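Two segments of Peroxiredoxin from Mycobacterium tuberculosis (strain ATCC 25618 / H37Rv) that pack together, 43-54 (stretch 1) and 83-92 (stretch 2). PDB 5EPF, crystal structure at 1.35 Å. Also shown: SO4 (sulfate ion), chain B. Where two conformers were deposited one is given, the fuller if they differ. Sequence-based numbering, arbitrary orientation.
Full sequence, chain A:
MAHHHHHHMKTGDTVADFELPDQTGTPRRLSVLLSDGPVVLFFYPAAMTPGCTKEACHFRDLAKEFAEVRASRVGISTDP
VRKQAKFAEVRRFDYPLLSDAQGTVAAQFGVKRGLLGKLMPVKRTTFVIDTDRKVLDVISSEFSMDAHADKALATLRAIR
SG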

# COMPACT_ATOMS: atom_id res chain seq x y z
N PHE A 43 -0.00 -2.15 2.93
CA PHE A 43 0.93 -2.14 4.06
C PHE A 43 1.56 -3.52 4.17
O PHE A 43 0.85 -4.54 4.25
CB PHE A 43 0.18 -1.86 5.36
CG PHE A 43 -0.20 -0.43 5.58
CD1 PHE A 43 0.60 0.43 6.32
CD2 PHE A 43 -1.41 0.05 5.08
CE1 PHE A 43 0.21 1.76 6.53
CE2 PHE A 43 -1.82 1.35 5.30
CZ PHE A 43 -1.01 2.21 6.03
N TYR A 44 2.88 -3.56 4.24
CA TYR A 44 3.57 -4.83 4.43
C TYR A 44 4.54 -4.72 5.60
O TYR A 44 5.09 -3.65 5.86
CB TYR A 44 4.32 -5.29 3.16
CG TYR A 44 5.28 -4.28 2.56
CD1 TYR A 44 6.59 -4.17 3.02
CD2 TYR A 44 4.88 -3.45 1.51
CE1 TYR A 44 7.48 -3.24 2.45
CE2 TYR A 44 5.74 -2.54 0.95
CZ TYR A 44 7.04 -2.45 1.41
OH TYR A 44 7.88 -1.54 0.83
N PRO A 45 4.75 -5.82 6.34
CA PRO A 45 5.57 -5.71 7.56
C PRO A 45 7.02 -5.30 7.32
O PRO A 45 7.56 -4.46 8.05
CB PRO A 45 5.45 -7.09 8.23
CG PRO A 45 4.28 -7.75 7.60
CD PRO A 45 3.99 -7.09 6.28
N ALA A 46 7.67 -5.90 6.32
CA ALA A 46 9.11 -5.77 6.22
C ALA A 46 9.54 -5.98 4.78
O ALA A 46 9.42 -7.09 4.24
CB ALA A 46 9.82 -6.77 7.14
N ALA A 47 10.08 -4.93 4.18
CA ALA A 47 10.67 -5.02 2.86
C ALA A 47 11.68 -6.15 2.79
O ALA A 47 12.41 -6.42 3.75
CB ALA A 47 11.37 -3.69 2.55
N MET A 48 11.69 -6.83 1.64
CA MET A 48 12.66 -7.82 1.21
C MET A 48 12.49 -9.20 1.84
O MET A 48 13.21 -10.10 1.45
CB MET A 48 14.12 -7.34 1.32
CG MET A 48 14.33 -6.06 0.54
SD MET A 48 16.02 -5.49 0.54
CE MET A 48 16.88 -6.90 -0.17
N THR A 49 11.56 -9.39 2.76
CA THR A 49 11.34 -10.72 3.32
C THR A 49 10.58 -11.54 2.29
O THR A 49 9.93 -10.97 1.40
CB THR A 49 10.54 -10.67 4.62
OG1 THR A 49 9.25 -10.12 4.36
CG2 THR A 49 11.31 -9.86 5.67
N PRO A 50 10.61 -12.88 2.37
CA PRO A 50 10.01 -13.68 1.28
C PRO A 50 8.52 -13.43 1.07
O PRO A 50 8.08 -13.35 -0.08
CB PRO A 50 10.35 -15.12 1.68
CG PRO A 50 11.64 -14.96 2.47
CD PRO A 50 11.39 -13.73 3.30
N GLY A 51 7.73 -13.30 2.14
CA GLY A 51 6.31 -13.09 1.95
C GLY A 51 6.00 -11.72 1.38
O GLY A 51 5.15 -11.58 0.49
N CYS A 52 6.70 -10.69 1.86
CA CYS A 52 6.49 -9.35 1.33
C CYS A 52 6.99 -9.25 -0.11
O CYS A 52 6.37 -8.58 -0.95
CB CYS A 52 7.12 -8.30 2.25
SG CYS A 52 6.41 -8.24 3.96
N THR A 53 8.10 -9.92 -0.43
CA THR A 53 8.57 -9.97 -1.81
C THR A 53 7.52 -10.63 -2.71
O THR A 53 7.22 -10.12 -3.80
CB THR A 53 9.90 -10.72 -1.86
OG1 THR A 53 10.86 -10.01 -1.08
CG2 THR A 53 10.39 -10.86 -3.30
N LYS A 54 6.91 -11.74 -2.26
CA LYS A 54 5.87 -12.37 -3.06
C LYS A 54 4.70 -11.41 -3.29
O LYS A 54 4.25 -11.23 -4.43
CB LYS A 54 5.38 -13.65 -2.38
CG LYS A 54 4.36 -14.43 -3.19
CD LYS A 54 4.03 -15.79 -2.53
CE LYS A 54 3.00 -16.60 -3.31
NZ LYS A 54 3.49 -16.99 -4.67
S SO4 B . 12.02 -11.67 -9.57
O1 SO4 B . 12.08 -10.41 -8.83
O2 SO4 B . 12.34 -12.80 -8.68
O3 SO4 B . 10.68 -11.87 -10.13
O4 SO4 B . 13.00 -11.65 -10.65
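Stretch 2 (83-92) KQAKFAEVRR

Stretch 2 is already helical at Lys-83, in a helix that begins earlier in the chain, with i to i+4 bonds such as Phe-87 N to Lys-83 O (3.0 Å) and Arg-91 N to Phe-87 O (3.1 Å). At Arg-92 phi turns positive (56°), and two bonds back into the last turn make a Schellman motif. Stretch 1 is mostly irregular: a type II turn from Ala-46 to Thr-49, with Met-48 at phi/psi 78/-4°, leads into a helix from Pro-50, for which Thr-49 is the N-cap residue. The two helix axes cross at -58° and come no closer than 12.3 Å; the backbones come nearest at the turn, where the CA atoms of Met-48 and Phe-87 are 5.9 Å apart, whereas those of Thr-53 and Arg-91 are 8.2 Å apart.

Phe-87 (chi1 t) points toward stretch 1 and loses 111 Å² to it, the largest share of any residue. Ala-47 CA and Met-48 N lie over one face of its ring; Ala-47 CB approaches CD2 of Phe-87 to 3.5 Å, and Met-48 CG approaches CD1 of Phe-87 to 3.6 Å. The edge of Phe-87 is directed at the face of Tyr-44 in an offset edge-to-face pair, with planes at 75° and centroids 5.7 Å apart. The Tyr-44 hydroxyl bridges to the preceding turn of helix, OH donating to Gln-84 OE1 at 2.7 Å.

Toward the N-terminal end of stretch 2, extended Lys-83 brings CE to 3.4 Å from Ala-47 O, and two waters link its NZ to that carbonyl. Farther along, Thr-53 CG2 lies over one face of the Arg-91 guanidinium, 3.5 Å from NE of Arg-91; a water joins this NE to Thr-53 OG1, 2.8 Å from each. Arg-91 NH1 also donates to sulfate O1 (3.0 Å), as does Arg-92 NH1 (3.0 Å).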

# COMPACT_ATOMS: atom_id res chain seq x y z
N LYS A 83 16.04 1.41 2.57
CA LYS A 83 15.70 0.01 2.37
C LYS A 83 14.60 -0.15 1.33
O LYS A 83 14.65 -1.07 0.50
CB LYS A 83 15.30 -0.65 3.69
CG LYS A 83 15.13 -2.16 3.52
CD LYS A 83 15.05 -2.91 4.84
CE LYS A 83 15.02 -4.41 4.56
NZ LYS A 83 15.19 -5.23 5.77
N GLN A 84 13.60 0.74 1.35
CA GLN A 84 12.60 0.74 0.29
C GLN A 84 13.25 0.92 -1.07
O GLN A 84 12.87 0.26 -2.04
CB GLN A 84 11.56 1.85 0.52
CG GLN A 84 10.82 1.87 1.87
CD GLN A 84 9.83 0.73 2.06
OE1 GLN A 84 10.14 -0.43 1.81
NE2 GLN A 84 8.64 1.08 2.51
N ALA A 85 14.26 1.81 -1.15
CA ALA A 85 14.95 2.04 -2.42
C ALA A 85 15.59 0.75 -2.93
O ALA A 85 15.48 0.42 -4.12
CB ALA A 85 16.00 3.14 -2.26
N LYS A 86 16.28 0.02 -2.05
CA LYS A 86 16.92 -1.22 -2.49
C LYS A 86 15.90 -2.28 -2.90
O LYS A 86 16.09 -2.99 -3.89
CB LYS A 86 17.88 -1.77 -1.43
CG LYS A 86 18.75 -2.93 -1.93
CD LYS A 86 19.53 -2.62 -3.24
CE LYS A 86 20.53 -1.52 -3.06
NZ LYS A 86 21.38 -1.38 -4.27
N PHE A 87 14.81 -2.40 -2.14
CA PHE A 87 13.76 -3.37 -2.46
C PHE A 87 13.20 -3.09 -3.85
O PHE A 87 13.09 -3.99 -4.69
CB PHE A 87 12.67 -3.19 -1.39
CG PHE A 87 11.56 -4.22 -1.39
CD1 PHE A 87 11.69 -5.51 -1.91
CD2 PHE A 87 10.35 -3.87 -0.78
CE1 PHE A 87 10.63 -6.42 -1.83
CE2 PHE A 87 9.29 -4.76 -0.71
CZ PHE A 87 9.44 -6.05 -1.22
N ALA A 88 12.88 -1.82 -4.12
CA ALA A 88 12.29 -1.46 -5.42
C ALA A 88 13.31 -1.62 -6.56
O ALA A 88 12.93 -1.96 -7.69
CB ALA A 88 11.76 -0.02 -5.39
N GLU A 89 14.58 -1.34 -6.30
CA GLU A 89 15.61 -1.49 -7.33
C GLU A 89 15.84 -2.96 -7.66
O GLU A 89 15.87 -3.35 -8.84
CB GLU A 89 16.92 -0.86 -6.86
CG GLU A 89 18.03 -0.84 -7.89
CD GLU A 89 19.35 -0.42 -7.30
OE1 GLU A 89 19.47 -0.35 -6.05
OE2 GLU A 89 20.29 -0.19 -8.07
N VAL A 90 15.99 -3.80 -6.64
CA VAL A 90 16.27 -5.22 -6.87
C VAL A 90 15.09 -5.91 -7.56
O VAL A 90 15.28 -6.81 -8.38
CB VAL A 90 16.63 -5.89 -5.53
CG1 VAL A 90 16.68 -7.41 -5.66
CG2 VAL A 90 17.95 -5.34 -5.03
N ARG A 91 13.86 -5.52 -7.22
CA ARG A 91 12.67 -6.17 -7.76
C ARG A 91 12.07 -5.40 -8.93
O ARG A 91 11.04 -5.81 -9.48
CB ARG A 91 11.63 -6.37 -6.66
CG ARG A 91 12.12 -7.24 -5.51
CD ARG A 91 12.50 -8.63 -6.00
NE ARG A 91 13.11 -9.41 -4.92
CZ ARG A 91 13.47 -10.68 -5.04
NH1 ARG A 91 13.24 -11.31 -6.18
NH2 ARG A 91 14.04 -11.32 -4.03
N ARG A 92 12.69 -4.29 -9.32
CA ARG A 92 12.24 -3.51 -10.48
C ARG A 92 10.77 -3.10 -10.36
O ARG A 92 9.97 -3.24 -11.29
CB ARG A 92 12.53 -4.27 -11.79
CG ARG A 92 14.03 -4.57 -12.03
CD ARG A 92 14.47 -5.97 -11.52
NE ARG A 92 13.70 -7.04 -12.15
CZ ARG A 92 13.39 -8.20 -11.57
NH1 ARG A 92 13.80 -8.48 -10.33
NH2 ARG A 92 12.67 -9.09 -12.24
O HOH W 1 12.63 -4.97 6.51
O HOH W 2 14.39 -7.81 5.24
O HOH W 3 14.93 -9.98 -1.06
O HOH W 4 12.97 -8.60 -2.21